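Local atomic coordinates of uncharacterized protein (Methanosarcina mazei, PDB entry 3R6A), a protein that is of unknown function but belongs to the glyoxalase/bleomycin resistance protein/dioxygenase superfamily and forms a two-chain assembly. Residues Met3-Tyr13 with Phe64-Asp74. Numbering follows the deposited sequence.
Sequences MKILQILSRLY and FRNTQATFLVD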
loop_
_atom_site.group_PDB
_atom_site.type_symbol
_atom_site.label_atom_id
_atom_site.label_comp_id
_atom_site.label_asym_id
_atom_site.label_seq_id
_atom_site.Cartn_x
_atom_site.Cartn_y
_atom_site.Cartn_z
HETATM N N MSE B 3 -16.495 -11.131 9.265
HETATM C CA MSE B 3 -15.125 -10.545 9.136
HETATM C C MSE B 3 -14.817 -10.330 7.656
HETATM O O MSE B 3 -14.647 -11.291 6.907
HETATM C CB MSE B 3 -14.100 -11.496 9.758
HETATM C CG MSE B 3 -12.712 -10.914 9.923
HETATM SE SE MSE B 3 -11.524 -12.087 10.893
HETATM C CE MSE B 3 -10.635 -12.929 9.396
ATOM N N LYS B 4 -14.743 -9.072 7.231
ATOM C CA LYS B 4 -14.478 -8.778 5.828
ATOM C C LYS B 4 -13.584 -7.567 5.575
ATOM O O LYS B 4 -13.742 -6.520 6.199
ATOM C CB LYS B 4 -15.803 -8.573 5.090
ATOM C CG LYS B 4 -15.653 -8.191 3.624
ATOM C CD LYS B 4 -17.014 -8.007 2.958
ATOM C CE LYS B 4 -16.869 -7.619 1.493
ATOM N NZ LYS B 4 -18.194 -7.469 0.820
ATOM N N ILE B 5 -12.642 -7.728 4.652
ATOM C CA ILE B 5 -11.753 -6.640 4.265
ATOM C C ILE B 5 -12.494 -5.946 3.127
ATOM O O ILE B 5 -12.816 -6.579 2.120
ATOM C CB ILE B 5 -10.406 -7.168 3.725
ATOM C CG1 ILE B 5 -9.684 -7.969 4.812
ATOM C CG2 ILE B 5 -9.541 -6.002 3.236
ATOM C CD1 ILE B 5 -9.145 -7.138 5.947
ATOM N N LEU B 6 -12.776 -4.658 3.288
ATOM C CA LEU B 6 -13.489 -3.905 2.263
ATOM C C LEU B 6 -12.524 -3.299 1.246
ATOM O O LEU B 6 -12.793 -3.292 0.046
ATOM C CB LEU B 6 -14.327 -2.803 2.915
ATOM C CG LEU B 6 -15.436 -3.292 3.853
ATOM C CD1 LEU B 6 -16.125 -2.095 4.491
ATOM C CD2 LEU B 6 -16.440 -4.133 3.076
ATOM N N GLN B 7 -11.400 -2.789 1.735
ATOM C CA GLN B 7 -10.388 -2.191 0.869
ATOM C C GLN B 7 -9.032 -2.272 1.532
ATOM O O GLN B 7 -8.931 -2.237 2.759
ATOM C CB GLN B 7 -10.650 -0.703 0.621
ATOM C CG GLN B 7 -11.799 -0.340 -0.283
ATOM C CD GLN B 7 -11.763 1.137 -0.632
ATOM O OE1 GLN B 7 -11.711 1.996 0.254
ATOM N NE2 GLN B 7 -11.781 1.442 -1.925
ATOM N N ILE B 8 -7.993 -2.371 0.711
ATOM C CA ILE B 8 -6.626 -2.377 1.211
ATOM C C ILE B 8 -6.061 -1.088 0.636
ATOM O O ILE B 8 -5.964 -0.928 -0.582
ATOM C CB ILE B 8 -5.831 -3.586 0.696
ATOM C CG1 ILE B 8 -6.450 -4.869 1.256
ATOM C CG2 ILE B 8 -4.365 -3.461 1.113
ATOM C CD1 ILE B 8 -5.731 -6.153 0.843
ATOM N N LEU B 9 -5.718 -0.156 1.516
ATOM C CA LEU B 9 -5.212 1.138 1.087
ATOM C C LEU B 9 -3.705 1.266 1.206
ATOM O O LEU B 9 -3.128 1.000 2.266
ATOM C CB LEU B 9 -5.896 2.239 1.906
ATOM C CG LEU B 9 -7.424 2.173 1.881
ATOM C CD1 LEU B 9 -8.002 3.176 2.871
ATOM C CD2 LEU B 9 -7.927 2.460 0.469
ATOM N N SER B 10 -3.072 1.670 0.106
ATOM C CA SER B 10 -1.623 1.860 0.069
ATOM C C SER B 10 -1.329 3.281 0.533
ATOM O O SER B 10 -2.024 4.221 0.153
ATOM C CB SER B 10 -1.100 1.649 -1.349
ATOM O OG SER B 10 -1.427 0.346 -1.798
ATOM N N ARG B 11 -0.278 3.430 1.329
ATOM C CA ARG B 11 0.080 4.719 1.901
ATOM C C ARG B 11 1.268 5.412 1.254
ATOM O O ARG B 11 2.314 4.803 1.049
ATOM C CB ARG B 11 0.369 4.533 3.391
ATOM C CG ARG B 11 -0.798 3.960 4.187
ATOM C CD ARG B 11 -0.304 3.244 5.443
ATOM N NE ARG B 11 0.288 4.142 6.440
ATOM C CZ ARG B 11 -0.403 4.775 7.385
ATOM N NH1 ARG B 11 -1.719 4.620 7.470
ATOM N NH2 ARG B 11 0.225 5.544 8.269
ATOM N N LEU B 12 1.090 6.690 0.937
ATOM C CA LEU B 12 2.154 7.500 0.363
ATOM C C LEU B 12 2.301 8.702 1.291
ATOM O O LEU B 12 1.313 9.208 1.833
ATOM C CB LEU B 12 1.807 7.962 -1.059
ATOM C CG LEU B 12 1.668 6.876 -2.129
ATOM C CD1 LEU B 12 1.505 7.527 -3.497
ATOM C CD2 LEU B 12 2.895 5.972 -2.125
ATOM N N TYR B 13 3.540 9.145 1.472
ATOM C CA TYR B 13 3.855 10.257 2.359
ATOM C C TYR B 13 4.450 11.408 1.570
ATOM O O TYR B 13 5.456 11.246 0.882
ATOM C CB TYR B 13 4.841 9.771 3.415
ATOM C CG TYR B 13 4.410 8.465 4.029
ATOM C CD1 TYR B 13 3.594 8.438 5.159
ATOM C CD2 TYR B 13 4.765 7.248 3.442
ATOM C CE1 TYR B 13 3.141 7.231 5.689
ATOM C CE2 TYR B 13 4.317 6.041 3.962
ATOM C CZ TYR B 13 3.506 6.039 5.085
ATOM O OH TYR B 13 3.060 4.846 5.599
ATOM N N PHE B 64 4.158 7.924 11.074
ATOM C CA PHE B 64 3.176 7.360 10.149
ATOM C C PHE B 64 3.803 6.364 9.183
ATOM O O PHE B 64 3.136 5.448 8.698
ATOM C CB PHE B 64 2.494 8.484 9.365
ATOM C CG PHE B 64 1.575 9.324 10.200
ATOM C CD1 PHE B 64 0.269 8.913 10.443
ATOM C CD2 PHE B 64 2.031 10.496 10.791
ATOM C CE1 PHE B 64 -0.574 9.660 11.269
ATOM C CE2 PHE B 64 1.198 11.250 11.617
ATOM C CZ PHE B 64 -0.104 10.832 11.857
ATOM N N ARG B 65 5.091 6.535 8.913
ATOM C CA ARG B 65 5.789 5.649 7.990
ATOM C C ARG B 65 5.997 4.241 8.523
ATOM O O ARG B 65 6.334 3.332 7.762
ATOM C CB ARG B 65 7.140 6.250 7.595
ATOM C CG ARG B 65 7.049 7.396 6.604
ATOM C CD ARG B 65 8.434 7.953 6.321
ATOM N NE ARG B 65 8.439 8.935 5.243
ATOM C CZ ARG B 65 8.298 8.635 3.956
ATOM N NH1 ARG B 65 8.138 7.374 3.573
ATOM N NH2 ARG B 65 8.325 9.599 3.049
ATOM N N ASN B 66 5.792 4.044 9.821
ATOM C CA ASN B 66 5.978 2.711 10.385
ATOM C C ASN B 66 4.834 1.762 10.049
ATOM O O ASN B 66 4.948 0.552 10.236
ATOM C CB ASN B 66 6.166 2.791 11.901
ATOM C CG ASN B 66 7.443 3.508 12.283
ATOM O OD1 ASN B 66 8.501 3.253 11.708
ATOM N ND2 ASN B 66 7.355 4.403 13.256
ATOM N N THR B 67 3.733 2.313 9.551
ATOM C CA THR B 67 2.577 1.500 9.178
ATOM C C THR B 67 2.678 1.155 7.695
ATOM O O THR B 67 2.729 2.045 6.848
ATOM C CB THR B 67 1.261 2.253 9.453
ATOM O OG1 THR B 67 1.158 2.525 10.858
ATOM C CG2 THR B 67 0.063 1.419 9.019
ATOM N N GLN B 68 2.710 -0.140 7.394
ATOM C CA GLN B 68 2.842 -0.635 6.023
ATOM C C GLN B 68 1.645 -0.339 5.119
ATOM O O GLN B 68 1.809 0.020 3.948
ATOM C CB GLN B 68 3.079 -2.151 6.040
ATOM C CG GLN B 68 4.200 -2.616 6.965
ATOM C CD GLN B 68 5.544 -2.054 6.573
ATOM O OE1 GLN B 68 5.977 -2.196 5.429
ATOM N NE2 GLN B 68 6.218 -1.415 7.521
ATOM N N ALA B 69 0.444 -0.504 5.657
ATOM C CA ALA B 69 -0.772 -0.283 4.882
ATOM C C ALA B 69 -1.974 -0.138 5.796
ATOM O O ALA B 69 -1.881 -0.362 7.000
ATOM C CB ALA B 69 -0.993 -1.445 3.923
ATOM N N THR B 70 -3.102 0.240 5.208
ATOM C CA THR B 70 -4.338 0.425 5.956
ATOM C C THR B 70 -5.415 -0.493 5.391
ATOM O O THR B 70 -5.643 -0.533 4.180
ATOM C CB THR B 70 -4.794 1.893 5.868
ATOM O OG1 THR B 70 -3.846 2.715 6.561
ATOM C CG2 THR B 70 -6.177 2.081 6.475
ATOM N N PHE B 71 -6.052 -1.252 6.276
ATOM C CA PHE B 71 -7.112 -2.165 5.879
ATOM C C PHE B 71 -8.442 -1.603 6.343
ATOM O O PHE B 71 -8.659 -1.445 7.543
ATOM C CB PHE B 71 -6.951 -3.544 6.535
ATOM C CG PHE B 71 -5.773 -4.347 6.049
ATOM C CD1 PHE B 71 -4.884 -3.845 5.104
ATOM C CD2 PHE B 71 -5.553 -5.626 6.562
ATOM C CE1 PHE B 71 -3.793 -4.603 4.681
ATOM C CE2 PHE B 71 -4.467 -6.390 6.146
ATOM C CZ PHE B 71 -3.586 -5.875 5.201
ATOM N N LEU B 72 -9.322 -1.286 5.399
ATOM C CA LEU B 72 -10.659 -0.805 5.740
ATOM C C LEU B 72 -11.462 -2.091 5.924
ATOM O O LEU B 72 -11.508 -2.933 5.022
ATOM C CB LEU B 72 -11.232 0.037 4.594
ATOM C CG LEU B 72 -12.663 0.567 4.713
ATOM C CD1 LEU B 72 -12.830 1.403 5.981
ATOM C CD2 LEU B 72 -12.972 1.404 3.481
ATOM N N VAL B 73 -12.074 -2.256 7.094
ATOM C CA VAL B 73 -12.825 -3.470 7.390
ATOM C C VAL B 73 -14.255 -3.210 7.842
ATOM O O VAL B 73 -14.609 -2.094 8.216
ATOM C CB VAL B 73 -12.105 -4.305 8.486
ATOM C CG1 VAL B 73 -10.676 -4.595 8.058
ATOM C CG2 VAL B 73 -12.100 -3.545 9.808
ATOM N N ASP B 74 -15.073 -4.257 7.814
ATOM C CA ASP B 74 -16.466 -4.140 8.221
ATOM C C ASP B 74 -16.602 -4.091 9.743
ATOM O O ASP B 74 -17.430 -3.352 10.275
ATOM C CB ASP B 74 -17.270 -5.318 7.658
ATOM C CG ASP B 74 -16.895 -6.642 8.297
ATOM O OD1 ASP B 74 -15.709 -6.831 8.644
ATOM O OD2 ASP B 74 -17.788 -7.505 8.442
HETATM O O HOH W 1 1.171 1.012 1.683
HETATM O O HOH W 2 3.947 2.650 4.217
#
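A bend at chi3 (67°) turns the end of Arg11 toward the 64-68 loop, where its guanidinium meets Phe64 and Thr67. A chi1 of 68° tucks the Asp74 carboxylate back over its own main chain and brings OD1 over the start of the other segment. There Lys4 N bonds to Asp74 OD1 at 2.8 Å, approaching from above the carboxylate plane. Asp74 N returns a bond to Lys4 O.

Between these ends, strands 5-13 and 69-73 pair antiparallel. Leu9 and Thr70 exchange two backbone bonds. Leu6 N and Gln7 N both donate to Leu72 O, a classic beta bulge that shifts the register by one residue. On one sheet face, Ile5 CD1 reaches Val73 CG1 at 3.6 Å, and Ile8 CG2 lies 3.8 Å from Phe71 CE1. On the other face, Gln7 and Leu72 run side by side.

Arg11 NH2 donates to Phe64 O at 2.9 Å, close to the guanidinium plane. Arg11 NE donates to Tyr13 OH at 3.0 Å. Thr67 CB packs over one guanidinium face, toward its rim, while the bonds to Phe64 O and Tyr13 OH fix the plane. Arg65 and Tyr13 run antiparallel alongside each other. Arg65 CG sits 3.7 Å from the Tyr13 ring centroid, a CH-pi contact almost on the ring normal. A water bridges Arg11 N and Gln68 O.

The pair lies in the middle of the mixed sheet, consistent with the paired beta-alpha-beta-beta-beta modules of the glyoxalase fold. Strand 51-55 lies beside 5-13 and strand 112-118 beside 69-73. Glu114 of strand 112-118 forms a salt bridge with Arg11 and a hydrogen bond with Thr70. Phe79 of helix 76-84 packs on Ile5 and Val73, while Ser10 OG bonds to Ser10 OG of the second subunit.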